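Local structure of aldehyde dehydrogenase (Burkholderia cenocepacia, 4O6R) at residues A[418-424]-A[441-447]. The protein probably oxidises aldehydes to carboxylic acids with NAD(P)+, as other aldehyde dehydrogenases do, and binds adenosine monophosphate. Numbering follows the deposited sequence.
Sequences LGSGLWT and MCWINCY
N445 reaches across and onward from the end of strand 441-444 to T424, and its side chain finishes a parallel ladder that the backbone begins. Along that ladder W443 N gives to S420 O (2.9 Å), and N445 N gives to L422 O at 2.9 Å in a nearly straight bond. W423, broad and flat, can be followed outward along this turn. Its CB lies 3.7 Å from N445 OD1. Next, CD2 and CE3 take N445 CA over one ring face, a CH-pi contact with CE3 3.5 Å from that CA. Farther round the six-membered ring CZ3 meets N445 C (3.4 Å), while CZ2 and CH2 carry C446 N on the same face, CH2 at 3.5 Å. On the pyrrole side NE1 bonds to N262 OD1. The N445 amide, its plane 45° from the ring, brings OD1 close to W423 CA; OD1 accepts from T424 N (3.1 Å) and ND2 donates to T424 O (2.8 Å). Asparagine suits this place: it offers donor and acceptor to the backbone of T424, just past the strand, and tolerates the left-handed backbone (phi 60°) better than most non-glycine residues. G421, lacking a side chain, lets CE1 of Y447 come close to its N. S420 OG, small and polar, gives to M441 O, and L422 sets CD1 against CG2 of I444. The two strands belong to a beta-alpha-beta crossover through helix 427-436, which packs on L422, C442 and I444, whereas helix 270-282 packs on W423 and Y447. Strand 261-264 flanks 421-423, and beyond 441-444 the sheet continues into a strand of a second subunit.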
loop_
_atom_site.group_PDB
_atom_site.type_symbol
_atom_site.label_atom_id
_atom_site.label_comp_id
_atom_site.label_asym_id
_atom_site.label_seq_id
_atom_site.Cartn_x
_atom_site.Cartn_y
_atom_site.Cartn_z
ATOM N N LEU A 418 7.370 25.383 0.971
ATOM C CA LEU A 418 7.611 24.391 1.992
ATOM C C LEU A 418 6.287 24.161 2.750
ATOM O O LEU A 418 5.532 23.249 2.384
ATOM C CB LEU A 418 8.777 24.824 2.895
ATOM C CG LEU A 418 9.224 23.826 3.951
ATOM C CD1 LEU A 418 9.592 22.500 3.328
ATOM C CD2 LEU A 418 10.429 24.392 4.677
ATOM N N GLY A 419 5.981 24.988 3.751
ATOM C CA GLY A 419 4.714 24.915 4.470
ATOM C C GLY A 419 3.840 26.118 4.168
ATOM O O GLY A 419 4.270 27.043 3.506
ATOM N N SER A 420 2.611 26.080 4.656
ATOM C CA SER A 420 1.599 27.073 4.412
ATOM C C SER A 420 0.422 26.750 5.338
ATOM O O SER A 420 0.330 25.659 5.892
ATOM C CB SER A 420 1.090 27.004 2.951
ATOM O OG SER A 420 0.319 25.835 2.783
ATOM N N GLY A 421 -0.459 27.706 5.536
ATOM C CA GLY A 421 -1.673 27.423 6.255
ATOM C C GLY A 421 -2.646 28.562 6.211
ATOM O O GLY A 421 -2.348 29.646 5.692
ATOM N N LEU A 422 -3.852 28.276 6.685
ATOM C CA LEU A 422 -4.914 29.245 6.614
ATOM C C LEU A 422 -5.908 29.014 7.715
ATOM O O LEU A 422 -6.043 27.897 8.238
ATOM C CB LEU A 422 -5.584 29.206 5.234
ATOM C CG LEU A 422 -6.173 27.831 4.944
ATOM C CD1 LEU A 422 -7.661 27.913 5.088
ATOM C CD2 LEU A 422 -5.816 27.327 3.574
ATOM N N TRP A 423 -6.653 30.062 8.014
ATOM C CA TRP A 423 -7.666 30.006 9.058
ATOM C C TRP A 423 -8.982 30.480 8.482
ATOM O O TRP A 423 -9.099 31.617 8.047
ATOM C CB TRP A 423 -7.243 30.890 10.247
ATOM C CG TRP A 423 -5.926 30.503 10.771
ATOM C CD1 TRP A 423 -4.703 30.710 10.190
ATOM C CD2 TRP A 423 -5.680 29.830 11.999
ATOM N NE1 TRP A 423 -3.718 30.183 10.977
ATOM C CE2 TRP A 423 -4.290 29.648 12.101
ATOM C CE3 TRP A 423 -6.508 29.355 13.026
ATOM C CZ2 TRP A 423 -3.698 29.001 13.191
ATOM C CZ3 TRP A 423 -5.922 28.698 14.118
ATOM C CH2 TRP A 423 -4.530 28.530 14.187
ATOM N N THR A 424 -9.974 29.601 8.494
ATOM C CA THR A 424 -11.289 29.919 7.999
ATOM C C THR A 424 -12.202 28.866 8.564
ATOM O O THR A 424 -11.721 27.819 9.008
ATOM C CB THR A 424 -11.318 29.852 6.454
ATOM O OG1 THR A 424 -12.584 30.289 5.955
ATOM C CG2 THR A 424 -11.014 28.423 5.926
ATOM N N MET A 441 3.063 21.122 2.516
ATOM C CA MET A 441 2.246 20.998 3.711
ATOM C C MET A 441 1.333 22.215 3.851
ATOM O O MET A 441 1.770 23.342 3.623
ATOM C CB MET A 441 3.155 20.887 4.929
ATOM C CG MET A 441 4.126 19.718 4.856
ATOM S SD MET A 441 5.407 19.838 6.104
ATOM C CE MET A 441 6.462 21.073 5.367
ATOM N N CYS A 442 0.082 21.969 4.228
ATOM C CA CYS A 442 -0.883 23.043 4.445
ATOM C C CYS A 442 -1.675 22.750 5.716
ATOM O O CYS A 442 -2.307 21.710 5.829
ATOM C CB CYS A 442 -1.834 23.189 3.256
ATOM S SG CYS A 442 -2.934 24.604 3.446
ATOM N N TRP A 443 -1.627 23.677 6.663
ATOM C CA TRP A 443 -2.285 23.545 7.954
ATOM C C TRP A 443 -3.507 24.425 7.978
ATOM O O TRP A 443 -3.411 25.642 7.741
ATOM C CB TRP A 443 -1.318 23.958 9.100
ATOM C CG TRP A 443 -0.113 23.073 9.221
ATOM C CD1 TRP A 443 -0.104 21.780 9.661
ATOM C CD2 TRP A 443 1.248 23.374 8.848
ATOM N NE1 TRP A 443 1.168 21.272 9.602
ATOM C CE2 TRP A 443 2.014 22.219 9.110
ATOM C CE3 TRP A 443 1.894 24.505 8.353
ATOM C CZ2 TRP A 443 3.392 22.157 8.877
ATOM C CZ3 TRP A 443 3.253 24.445 8.111
ATOM C CH2 TRP A 443 3.986 23.272 8.378
ATOM N N ILE A 444 -4.662 23.821 8.278
ATOM C CA ILE A 444 -5.929 24.547 8.326
ATOM C C ILE A 444 -6.385 24.649 9.775
ATOM O O ILE A 444 -6.587 23.624 10.435
ATOM C CB ILE A 444 -7.021 23.884 7.487
ATOM C CG1 ILE A 444 -6.548 23.763 6.047
ATOM C CG2 ILE A 444 -8.293 24.715 7.563
ATOM C CD1 ILE A 444 -7.317 22.753 5.222
ATOM N N ASN A 445 -6.548 25.887 10.240
ATOM C CA ASN A 445 -6.915 26.183 11.629
ATOM C C ASN A 445 -5.912 25.666 12.670
ATOM O O ASN A 445 -6.268 25.341 13.821
ATOM C CB ASN A 445 -8.364 25.740 11.900
ATOM C CG ASN A 445 -9.380 26.634 11.183
ATOM O OD1 ASN A 445 -9.081 27.769 10.806
ATOM N ND2 ASN A 445 -10.582 26.112 10.969
ATOM N N CYS A 446 -4.649 25.623 12.251
ATOM C CA CYS A 446 -3.523 25.187 13.078
ATOM C C CYS A 446 -2.289 25.598 12.291
ATOM O O CYS A 446 -2.398 26.144 11.196
ATOM C CB CYS A 446 -3.561 23.683 13.352
ATOM S SG CYS A 446 -3.535 22.594 11.887
ATOM N N TYR A 447 -1.120 25.399 12.864
ATOM C CA TYR A 447 0.127 25.667 12.145
ATOM C C TYR A 447 1.257 24.850 12.742
ATOM O O TYR A 447 1.278 24.579 13.933
ATOM C CB TYR A 447 0.484 27.155 12.146
ATOM C CG TYR A 447 1.069 27.646 10.832
ATOM C CD1 TYR A 447 0.247 28.080 9.799
ATOM C CD2 TYR A 447 2.438 27.700 10.636
ATOM C CE1 TYR A 447 0.779 28.546 8.590
ATOM C CE2 TYR A 447 2.987 28.167 9.446
ATOM C CZ TYR A 447 2.163 28.576 8.420
ATOM O OH TYR A 447 2.726 29.058 7.272
#